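Long-range contacts in beta-galactosidase (Geobacillus stearothermophilus, PDB 4OIF), which probably hydrolyses terminal non-reducing beta-D-galactose residues from beta-D-galactosides, as a zinc-binding, trimeric member of glycoside hydrolase family 42: residues P23-D28 / R363-S368; F48-F53 / G82-A87; A109-Q114 / S208-G213; S194-T199 / E214-G219. All blocks are in the same frame, centred on the assembly; numbering follows the deposited sequence.

Contact 1: residues P23-D28 / R363-S368; sequences PDQWLD and RKSRGS
Two loops that follow strands 16-21 and 356-359 of the TIM barrel of this family 42 enzyme meet here, at the seam where the barrel closes on itself. Trp26 does most of the apolar work. With CG anti to its carbonyl carbon (chi1 -59°), its indole is carried across to the loop 363-368, where the side chain of Arg363 crosses it at about a right angle. Arg363 CD lies 4.2 Å from the centroid of the six-membered ring, an off-centre CH-pi contact. The Arg363 guanidinium is too far for more than a weak cation-pi attraction; it is held instead by Asp36 and Asn381. At the edge of the indole, near its plane, Lys364 O comes 3.5 Å from Trp26 CZ2. The pyrrole N-H is served by a water that accepts from Trp26 NE1 at 2.8 Å and donates to Arg363 O at 2.8 Å. Gln25, extended beyond CG, brings OE1 to 3.2 Å from Ser365 OG, and a second water links Gln25 NE2 with that hydroxyl. Trp192 NE1 of a second subunit donates to Gln25 OE1, and its ring meets Trp26 edge-to-face, so the pair of loops is part of the trimer interface. Within its own chain the contact rests on helix 30-42, where Ile32 touches both Trp26 and Arg363, while helix 68-79 packs against Pro23 and Asp24.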
# COMPACT_ATOMS: atom_id res chain seq x y z
N PRO A 23 -30.73 -4.96 24.15
CA PRO A 23 -31.01 -4.44 25.49
C PRO A 23 -29.93 -4.83 26.49
O PRO A 23 -29.81 -4.18 27.52
CB PRO A 23 -32.35 -5.10 25.84
CG PRO A 23 -32.37 -6.36 25.03
CD PRO A 23 -31.71 -5.98 23.74
N ASP A 24 -29.16 -5.87 26.18
CA ASP A 24 -28.09 -6.31 27.06
C ASP A 24 -27.03 -5.21 27.24
O ASP A 24 -26.22 -5.25 28.16
CB ASP A 24 -27.45 -7.61 26.54
CG ASP A 24 -27.19 -7.60 25.02
OD1 ASP A 24 -28.11 -7.25 24.23
OD2 ASP A 24 -26.06 -7.94 24.62
N GLN A 25 -27.06 -4.20 26.37
CA GLN A 25 -26.17 -3.05 26.52
C GLN A 25 -26.81 -1.93 27.35
O GLN A 25 -26.19 -0.90 27.58
CB GLN A 25 -25.77 -2.50 25.17
CG GLN A 25 -25.10 -3.50 24.28
CD GLN A 25 -24.94 -2.97 22.87
OE1 GLN A 25 -24.93 -1.76 22.65
NE2 GLN A 25 -24.83 -3.88 21.90
N TRP A 26 -28.05 -2.14 27.78
CA TRP A 26 -28.80 -1.10 28.47
C TRP A 26 -29.49 -1.61 29.74
O TRP A 26 -30.51 -1.05 30.16
CB TRP A 26 -29.85 -0.51 27.52
CG TRP A 26 -29.28 0.09 26.28
CD1 TRP A 26 -29.07 -0.54 25.09
CD2 TRP A 26 -28.87 1.45 26.09
NE1 TRP A 26 -28.54 0.33 24.17
CE2 TRP A 26 -28.41 1.56 24.76
CE3 TRP A 26 -28.83 2.58 26.92
CZ2 TRP A 26 -27.92 2.77 24.23
CZ3 TRP A 26 -28.36 3.77 26.40
CH2 TRP A 26 -27.90 3.86 25.07
N LEU A 27 -28.94 -2.65 30.36
CA LEU A 27 -29.60 -3.28 31.50
C LEU A 27 -29.63 -2.38 32.74
O LEU A 27 -30.43 -2.58 33.65
CB LEU A 27 -28.90 -4.61 31.83
CG LEU A 27 -29.05 -5.66 30.72
CD1 LEU A 27 -28.39 -6.98 31.13
CD2 LEU A 27 -30.53 -5.86 30.34
N ASP A 28 -28.76 -1.38 32.77
CA ASP A 28 -28.77 -0.40 33.85
C ASP A 28 -29.65 0.81 33.51
O ASP A 28 -29.66 1.82 34.22
CB ASP A 28 -27.34 0.05 34.16
CG ASP A 28 -26.66 0.69 32.94
OD1 ASP A 28 -26.96 0.27 31.80
OD2 ASP A 28 -25.82 1.60 33.13
N ARG A 363 -31.35 0.36 18.26
CA ARG A 363 -30.85 1.54 18.96
C ARG A 363 -29.33 1.62 18.86
O ARG A 363 -28.63 0.64 19.10
CB ARG A 363 -31.31 1.51 20.42
CG ARG A 363 -30.99 2.78 21.20
CD ARG A 363 -31.41 2.67 22.67
NE ARG A 363 -32.86 2.79 22.85
CZ ARG A 363 -33.53 3.94 22.94
NH1 ARG A 363 -32.90 5.12 22.87
NH2 ARG A 363 -34.84 3.91 23.09
N LYS A 364 -28.83 2.81 18.53
CA LYS A 364 -27.39 3.04 18.45
C LYS A 364 -26.67 2.66 19.73
O LYS A 364 -27.14 2.95 20.84
CB LYS A 364 -27.09 4.51 18.12
CG LYS A 364 -27.45 4.87 16.67
CD LYS A 364 -26.99 6.25 16.27
CE LYS A 364 -27.34 6.54 14.82
NZ LYS A 364 -27.23 8.00 14.50
N SER A 365 -25.52 2.01 19.56
CA SER A 365 -24.61 1.75 20.66
C SER A 365 -24.08 3.07 21.21
O SER A 365 -23.75 3.96 20.46
CB SER A 365 -23.44 0.88 20.19
OG SER A 365 -23.89 -0.44 19.93
N ARG A 366 -24.00 3.20 22.52
CA ARG A 366 -23.52 4.46 23.05
C ARG A 366 -22.02 4.61 22.88
O ARG A 366 -21.49 5.72 22.76
CB ARG A 366 -23.88 4.60 24.52
CG ARG A 366 -23.65 6.00 25.00
CD ARG A 366 -24.12 6.15 26.41
NE ARG A 366 -23.82 7.48 26.91
CZ ARG A 366 -23.74 7.76 28.20
NH1 ARG A 366 -23.95 6.80 29.10
NH2 ARG A 366 -23.46 9.00 28.59
N GLY A 367 -21.33 3.47 22.88
CA GLY A 367 -19.88 3.47 22.76
C GLY A 367 -19.43 2.35 21.85
O GLY A 367 -20.27 1.61 21.32
N SER A 368 -18.12 2.24 21.67
CA SER A 368 -17.47 1.23 20.83
C SER A 368 -17.70 1.38 19.34
O SER A 368 -18.27 2.37 18.87
CB SER A 368 -17.90 -0.18 21.25
OG SER A 368 -16.98 -0.72 22.18
O HOH W 1 -25.16 -3.19 19.03
O HOH W 2 -28.07 -0.51 21.56

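Contact 2: residues F48-F53 / G82-A87; sequences FTVGVF and GRVILA
Strands 47-50 and 83-87 run side by side as parallel neighbours in the TIM barrel, their short axes 4.6 Å apart at closest and inclined by 33°. The tight part is the backbone ladder. Phe48 N gives a bond to Arg83 O, Ile85 N one to Phe48 O, Val50 N one to Ile85 O, and Ala87 N one to Val50 O, all of 2.9 to 3.0 Å. The last is the straightest, with 168° at the hydrogen and the donor nearly along the C=O axis; Ile85 N instead meets Phe48 O from above the carbonyl plane. Thr49 CA adds a CA-H...O contact to Ile85 O at 3.1 Å. Side chains alternate across the sheet: Thr49 crosses Ile85 obliquely, its OG1 3.7 Å from Ile85 CB, whereas Val50 CG2 and Val84 CG1 touch more loosely, at 4.1 Å, on the side facing helix 68-79. Beyond Val50 the pairing ends as Gly51 adopts a positive phi (88°). There the segments separate enough for a water to enter, donating to Gly51 O and to Ala87 O, the latter at 2.7 Å. Val52 CG2 still closes on Ala87 CB at 3.6 Å, and its side chain lies beside Asn157, a predicted substrate-binding residue, so this end of the strands borders the probable active site. Strand 16-21 flanks Thr49 by backbone bonds, strand 150-154 flanks Val84, and Phe74 and Ile77 of helix 68-79 cover Val84.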
# COMPACT_ATOMS: atom_id res chain seq x y z
N PHE A 48 -37.66 -8.76 16.28
CA PHE A 48 -36.35 -8.32 16.77
C PHE A 48 -35.39 -9.49 17.01
O PHE A 48 -35.74 -10.49 17.64
CB PHE A 48 -36.53 -7.49 18.04
CG PHE A 48 -37.49 -6.35 17.86
CD1 PHE A 48 -37.06 -5.15 17.30
CD2 PHE A 48 -38.82 -6.49 18.20
CE1 PHE A 48 -37.95 -4.12 17.10
CE2 PHE A 48 -39.72 -5.45 18.00
CZ PHE A 48 -39.28 -4.27 17.45
N THR A 49 -34.19 -9.34 16.47
CA THR A 49 -33.14 -10.32 16.62
C THR A 49 -32.35 -10.07 17.90
O THR A 49 -31.61 -9.08 17.99
CB THR A 49 -32.19 -10.28 15.43
OG1 THR A 49 -32.94 -10.47 14.23
CG2 THR A 49 -31.15 -11.37 15.55
N VAL A 50 -32.52 -10.96 18.87
CA VAL A 50 -31.96 -10.74 20.20
C VAL A 50 -30.87 -11.76 20.52
O VAL A 50 -30.92 -12.91 20.08
CB VAL A 50 -33.07 -10.77 21.27
CG1 VAL A 50 -32.51 -10.49 22.67
CG2 VAL A 50 -34.13 -9.73 20.92
N GLY A 51 -29.85 -11.30 21.25
CA GLY A 51 -28.81 -12.16 21.76
C GLY A 51 -27.59 -12.42 20.89
O GLY A 51 -26.80 -13.31 21.21
N VAL A 52 -27.43 -11.67 19.80
CA VAL A 52 -26.37 -11.98 18.82
C VAL A 52 -24.97 -11.92 19.46
O VAL A 52 -24.11 -12.76 19.20
CB VAL A 52 -26.42 -11.05 17.59
CG1 VAL A 52 -25.38 -11.46 16.57
CG2 VAL A 52 -27.79 -11.09 16.95
N PHE A 53 -24.77 -10.95 20.34
CA PHE A 53 -23.50 -10.84 21.03
C PHE A 53 -23.70 -10.81 22.53
O PHE A 53 -23.00 -10.10 23.25
CB PHE A 53 -22.74 -9.61 20.55
CG PHE A 53 -22.50 -9.62 19.07
CD1 PHE A 53 -21.54 -10.45 18.51
CD2 PHE A 53 -23.25 -8.82 18.22
CE1 PHE A 53 -21.31 -10.48 17.15
CE2 PHE A 53 -23.03 -8.84 16.85
CZ PHE A 53 -22.06 -9.68 16.31
N GLY A 82 -45.07 -8.34 19.45
CA GLY A 82 -43.90 -8.59 18.64
C GLY A 82 -43.39 -10.03 18.62
O GLY A 82 -43.90 -10.88 19.34
N ARG A 83 -42.39 -10.30 17.79
CA ARG A 83 -41.76 -11.61 17.77
C ARG A 83 -40.25 -11.49 17.98
O ARG A 83 -39.64 -10.43 17.75
CB ARG A 83 -42.05 -12.36 16.46
CG ARG A 83 -43.53 -12.43 16.03
CD ARG A 83 -44.43 -13.19 17.00
NE ARG A 83 -44.12 -14.62 16.99
CZ ARG A 83 -44.71 -15.50 16.18
NH1 ARG A 83 -45.64 -15.10 15.32
NH2 ARG A 83 -44.36 -16.78 16.24
N VAL A 84 -39.65 -12.58 18.43
CA VAL A 84 -38.21 -12.62 18.62
C VAL A 84 -37.54 -13.62 17.67
O VAL A 84 -37.94 -14.78 17.60
CB VAL A 84 -37.83 -13.00 20.06
CG1 VAL A 84 -36.30 -13.10 20.19
CG2 VAL A 84 -38.43 -12.00 21.05
N ILE A 85 -36.56 -13.14 16.92
CA ILE A 85 -35.57 -13.99 16.27
C ILE A 85 -34.43 -14.18 17.28
O ILE A 85 -33.68 -13.24 17.55
CB ILE A 85 -35.02 -13.38 14.97
CG1 ILE A 85 -36.13 -13.24 13.93
CG2 ILE A 85 -33.88 -14.22 14.39
CD1 ILE A 85 -35.73 -12.44 12.71
N LEU A 86 -34.33 -15.37 17.86
CA LEU A 86 -33.32 -15.61 18.88
C LEU A 86 -32.04 -16.07 18.23
O LEU A 86 -32.03 -17.02 17.45
CB LEU A 86 -33.80 -16.64 19.91
CG LEU A 86 -32.89 -16.86 21.12
CD1 LEU A 86 -32.54 -15.54 21.77
CD2 LEU A 86 -33.54 -17.77 22.13
N ALA A 87 -30.96 -15.38 18.54
CA ALA A 87 -29.66 -15.74 18.00
C ALA A 87 -28.87 -16.55 19.00
O ALA A 87 -29.00 -16.35 20.22
CB ALA A 87 -28.88 -14.49 17.61
O HOH W 3 -27.85 -15.76 22.58

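Contact 3: residues A109-Q114 / S208-G213; sequences AARVRQ and SPSPIG
Neither segment is helix or strand; they come closest at Ala109 and Ser210, whose CA atoms are 5.2 Å apart, where Ser210 opens a type I turn that runs to Gly213. Ala109 O is gripped twice. Ser210 OG, anti to its own backbone N (chi1 178°), donates to Ala109 O at 2.7 Å from above the carbonyl plane. Arg111 NH1, from Ala109's own segment, meets Ala109 O at 2.9 Å in the carbonyl plane, on a lone pair. Arg111 has a positive phi (67°), and its side chain bends at chi2 (-46°), folding the guanidinium back toward residues 208-210. Arg111 NH2 donates to Ser208 O at 3.0 Å, nearly straight, while NH1 adds a weak bond to Pro209 O. The Ser208 hydroxyl has partners in His164 and Gln169. Apolar contact is slighter: Ala109 CB meets Pro211 CD at 3.7 Å and Ala110 CB faces Pro211 CG. Ile212 CD1 lies against the carbonyl oxygen of Ala110, at 3.6 Å. Leu115 and Gln114 of a third subunit pack against Arg111 and Ile212. Ser210 OG accepts from Ile212 N at 3.1 Å, an ST turn that fixes the shape of 210-212. The Arg111 bonds and that from Ser210 OG to Ala109 O join two irregular loops near the cysteine-bound zinc site, the side chain of Arg111 about 8 Å from that of the zinc ligand Cys165.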
# COMPACT_ATOMS: atom_id res chain seq x y z
N ALA A 109 -2.97 -17.10 8.84
CA ALA A 109 -2.28 -17.79 7.76
C ALA A 109 -0.77 -17.76 7.98
O ALA A 109 -0.07 -18.74 7.67
CB ALA A 109 -2.64 -17.18 6.42
N ALA A 110 -0.27 -16.65 8.52
CA ALA A 110 1.16 -16.48 8.80
C ALA A 110 1.59 -17.21 10.06
O ALA A 110 2.70 -17.02 10.53
CB ALA A 110 1.51 -15.02 8.92
N ARG A 111 0.69 -18.03 10.59
CA ARG A 111 0.90 -18.85 11.78
C ARG A 111 1.06 -18.04 13.10
O ARG A 111 1.59 -18.53 14.09
CB ARG A 111 2.10 -19.78 11.57
CG ARG A 111 2.02 -20.63 10.29
CD ARG A 111 0.65 -21.28 10.11
NE ARG A 111 0.69 -22.51 9.34
CZ ARG A 111 0.18 -22.65 8.12
NH1 ARG A 111 -0.44 -21.62 7.53
NH2 ARG A 111 0.27 -23.82 7.49
N VAL A 112 0.56 -16.81 13.11
CA VAL A 112 0.48 -16.03 14.33
C VAL A 112 -0.78 -16.37 15.13
O VAL A 112 -1.91 -16.35 14.60
CB VAL A 112 0.48 -14.52 14.03
CG1 VAL A 112 0.36 -13.73 15.31
CG2 VAL A 112 1.74 -14.14 13.28
N ARG A 113 -0.60 -16.69 16.40
CA ARG A 113 -1.74 -16.84 17.31
C ARG A 113 -2.29 -15.47 17.68
O ARG A 113 -1.55 -14.56 18.07
CB ARG A 113 -1.34 -17.61 18.57
CG ARG A 113 -2.49 -17.80 19.55
CD ARG A 113 -3.46 -18.87 19.07
NE ARG A 113 -2.89 -20.22 19.19
CZ ARG A 113 -3.58 -21.35 19.07
NH1 ARG A 113 -4.89 -21.32 18.84
NH2 ARG A 113 -2.97 -22.52 19.21
N GLN A 114 -3.60 -15.31 17.55
CA GLN A 114 -4.25 -14.05 17.85
C GLN A 114 -4.51 -13.90 19.34
O GLN A 114 -4.62 -14.89 20.06
CB GLN A 114 -5.56 -13.96 17.08
CG GLN A 114 -5.42 -14.23 15.61
CD GLN A 114 -4.76 -13.09 14.87
OE1 GLN A 114 -5.34 -12.01 14.72
NE2 GLN A 114 -3.54 -13.32 14.41
N SER A 208 -1.74 -26.20 5.54
CA SER A 208 -2.52 -25.16 4.87
C SER A 208 -1.59 -24.15 4.19
O SER A 208 -0.45 -23.98 4.61
CB SER A 208 -3.41 -24.45 5.87
OG SER A 208 -2.62 -23.78 6.83
N PRO A 209 -2.08 -23.50 3.13
CA PRO A 209 -1.28 -22.49 2.44
C PRO A 209 -0.91 -21.32 3.34
O PRO A 209 -1.63 -21.04 4.30
CB PRO A 209 -2.21 -22.03 1.30
CG PRO A 209 -3.57 -22.35 1.79
CD PRO A 209 -3.41 -23.64 2.53
N SER A 210 0.20 -20.66 3.05
CA SER A 210 0.69 -19.61 3.91
C SER A 210 1.60 -18.63 3.19
O SER A 210 2.40 -19.02 2.34
CB SER A 210 1.45 -20.20 5.09
OG SER A 210 1.96 -19.15 5.90
N PRO A 211 1.46 -17.34 3.52
CA PRO A 211 2.34 -16.28 3.02
C PRO A 211 3.81 -16.55 3.38
O PRO A 211 4.70 -16.01 2.72
CB PRO A 211 1.81 -15.02 3.73
CG PRO A 211 1.00 -15.54 4.89
CD PRO A 211 0.38 -16.80 4.37
N ILE A 212 4.06 -17.36 4.40
CA ILE A 212 5.44 -17.68 4.78
C ILE A 212 5.75 -19.15 4.54
O ILE A 212 6.78 -19.65 5.03
CB ILE A 212 5.74 -17.35 6.26
CG1 ILE A 212 4.86 -18.17 7.20
CG2 ILE A 212 5.61 -15.86 6.51
CD1 ILE A 212 5.45 -18.33 8.61
N GLY A 213 4.88 -19.82 3.80
CA GLY A 213 5.07 -21.21 3.45
C GLY A 213 4.76 -21.50 1.98
O GLY A 213 5.49 -21.11 1.08

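Contact 4: residues S194-T199 / E214-G219; sequences SFWSHT and EHTIHG
His198 carries this contact, its CG anti to the carbonyl carbon (chi1 -76°) so that the imidazole points from the loop 194-199 at the segment leading into helix 218-246. Starting at the root, His198 CB lies 3.8 Å from Ile217 CD1, and the two side chains slide past each other in opposite directions. Farther out, His198 ND1 is 3.7 Å from Ile217 CG1 and makes a weak bond to a water, which donates to Thr216 OG1. At the tip, CE1 of His198 is 3.1 Å from Glu214 OE2, which stands over one ring face with the ring and carboxylate planes 67° apart. Trp196 O covers the opposite face. His198 NE2 turns to Gly118 O of a third subunit. Beside it, Trp196 presents its ring edge to Thr216, with CE3 3.8 Å from OG1. Glu214 OE1 is held within its own segment, by a very short bond of 2.5 Å from Thr216 OG1 and, on its anti lone pair, one of 3.0 Å from Thr216 N, whereas OE2 accepts from Gly118 N of the third subunit. Because OE2 sits over the ring face and the angles at ND1 and NE2 are poor, no hydrogen bond joins His198 to Glu214. A carboxylate oxygen there could nevertheless favour a positive charge on the imidazole, and the bonds to one glycine of the third subunit tie both side chains to the trimer interface.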
# COMPACT_ATOMS: atom_id res chain seq x y z
N SER A 194 4.29 -32.23 -8.77
CA SER A 194 5.60 -32.47 -9.38
C SER A 194 6.31 -31.16 -9.71
O SER A 194 7.53 -31.06 -9.62
CB SER A 194 5.45 -33.32 -10.64
OG SER A 194 4.44 -32.79 -11.47
N PHE A 195 5.53 -30.17 -10.09
CA PHE A 195 6.02 -28.82 -10.37
C PHE A 195 6.72 -28.23 -9.14
O PHE A 195 6.16 -28.22 -8.04
CB PHE A 195 4.84 -27.95 -10.82
CG PHE A 195 5.19 -26.52 -11.08
CD1 PHE A 195 5.83 -26.16 -12.26
CD2 PHE A 195 4.88 -25.53 -10.16
CE1 PHE A 195 6.16 -24.83 -12.51
CE2 PHE A 195 5.21 -24.20 -10.41
CZ PHE A 195 5.85 -23.86 -11.58
N TRP A 196 7.95 -27.76 -9.33
CA TRP A 196 8.75 -27.18 -8.25
C TRP A 196 8.99 -28.15 -7.09
O TRP A 196 9.14 -27.74 -5.94
CB TRP A 196 8.11 -25.88 -7.73
CG TRP A 196 8.26 -24.74 -8.69
CD1 TRP A 196 8.93 -24.75 -9.86
CD2 TRP A 196 7.72 -23.42 -8.54
NE1 TRP A 196 8.84 -23.52 -10.47
CE2 TRP A 196 8.10 -22.68 -9.68
CE3 TRP A 196 6.93 -22.80 -7.57
CZ2 TRP A 196 7.73 -21.35 -9.87
CZ3 TRP A 196 6.56 -21.47 -7.76
CH2 TRP A 196 6.96 -20.77 -8.90
N SER A 197 9.00 -29.44 -7.42
CA SER A 197 9.45 -30.51 -6.51
C SER A 197 8.62 -30.53 -5.23
O SER A 197 9.13 -30.78 -4.13
CB SER A 197 10.95 -30.35 -6.21
OG SER A 197 11.50 -31.55 -5.69
N HIS A 198 7.32 -30.30 -5.39
CA HIS A 198 6.40 -30.16 -4.28
C HIS A 198 5.67 -31.45 -3.93
O HIS A 198 4.81 -31.46 -3.05
CB HIS A 198 5.39 -29.05 -4.60
CG HIS A 198 5.96 -27.67 -4.47
ND1 HIS A 198 5.41 -26.57 -5.09
CD2 HIS A 198 7.04 -27.22 -3.79
CE1 HIS A 198 6.12 -25.50 -4.79
NE2 HIS A 198 7.12 -25.87 -4.00
N THR A 199 6.03 -32.55 -4.59
CA THR A 199 5.38 -33.83 -4.36
C THR A 199 5.42 -34.25 -2.89
O THR A 199 6.48 -34.26 -2.25
CB THR A 199 6.02 -34.95 -5.20
OG1 THR A 199 6.08 -34.55 -6.58
CG2 THR A 199 5.21 -36.24 -5.07
N GLU A 214 3.66 -22.21 1.75
CA GLU A 214 3.28 -22.62 0.42
C GLU A 214 2.04 -21.85 -0.03
O GLU A 214 0.99 -21.96 0.58
CB GLU A 214 3.00 -24.12 0.39
CG GLU A 214 2.70 -24.64 -1.00
CD GLU A 214 3.83 -24.36 -1.96
OE1 GLU A 214 3.78 -23.31 -2.66
OE2 GLU A 214 4.78 -25.17 -1.99
N HIS A 215 2.16 -21.07 -1.10
CA HIS A 215 1.00 -20.34 -1.61
C HIS A 215 0.99 -20.39 -3.13
O HIS A 215 0.25 -19.65 -3.78
CB HIS A 215 1.02 -18.89 -1.12
CG HIS A 215 2.32 -18.20 -1.34
ND1 HIS A 215 2.70 -17.70 -2.56
CD2 HIS A 215 3.36 -17.96 -0.49
CE1 HIS A 215 3.91 -17.17 -2.47
NE2 HIS A 215 4.33 -17.31 -1.22
N THR A 216 1.81 -21.28 -3.69
CA THR A 216 1.99 -21.41 -5.13
C THR A 216 1.38 -22.69 -5.71
O THR A 216 1.51 -22.97 -6.91
CB THR A 216 3.49 -21.38 -5.52
OG1 THR A 216 4.14 -22.55 -5.01
CG2 THR A 216 4.17 -20.14 -4.96
N ILE A 217 0.73 -23.49 -4.87
CA ILE A 217 0.00 -24.66 -5.36
C ILE A 217 -1.51 -24.37 -5.37
O ILE A 217 -2.14 -24.30 -4.32
CB ILE A 217 0.29 -25.93 -4.52
CG1 ILE A 217 1.80 -26.12 -4.30
CG2 ILE A 217 -0.29 -27.16 -5.20
CD1 ILE A 217 2.15 -27.35 -3.45
N HIS A 218 -2.06 -24.18 -6.57
CA HIS A 218 -3.45 -23.79 -6.73
C HIS A 218 -4.42 -24.79 -6.11
O HIS A 218 -5.39 -24.40 -5.47
CB HIS A 218 -3.79 -23.61 -8.21
CG HIS A 218 -3.05 -22.48 -8.88
ND1 HIS A 218 -3.11 -21.18 -8.44
CD2 HIS A 218 -2.26 -22.47 -9.98
CE1 HIS A 218 -2.38 -20.41 -9.23
NE2 HIS A 218 -1.84 -21.17 -10.17
N GLY A 219 -4.15 -26.07 -6.30
CA GLY A 219 -5.04 -27.11 -5.81
C GLY A 219 -5.10 -27.13 -4.29
O GLY A 219 -6.15 -27.38 -3.70
O HOH W 4 3.78 -24.68 -6.83

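Overall arrangement
All four contacts belong to the sequence range of the TIM-barrel domain, but only contact 2 is built from its strands, with regular backbone pairing. Contact 1, 15 Å away between centres, joins loops that follow barrel strands and touches contact 2 where Asp24 meets Phe53; it too is buried, though water and side chains replace the ladder. Contacts 3 and 4, centres about 17 Å apart, share the connection into helix 218-246 and touch through Ser210 and His215. Contact 3 is only partly buried and relies on arginine and serine bonds to carbonyls, whereas contact 4 is buried, with an imidazole and a carboxylate at its centre. Contacts 1, 3 and 4 take part broadly in subunit interfaces; contact 2 does so through Phe53.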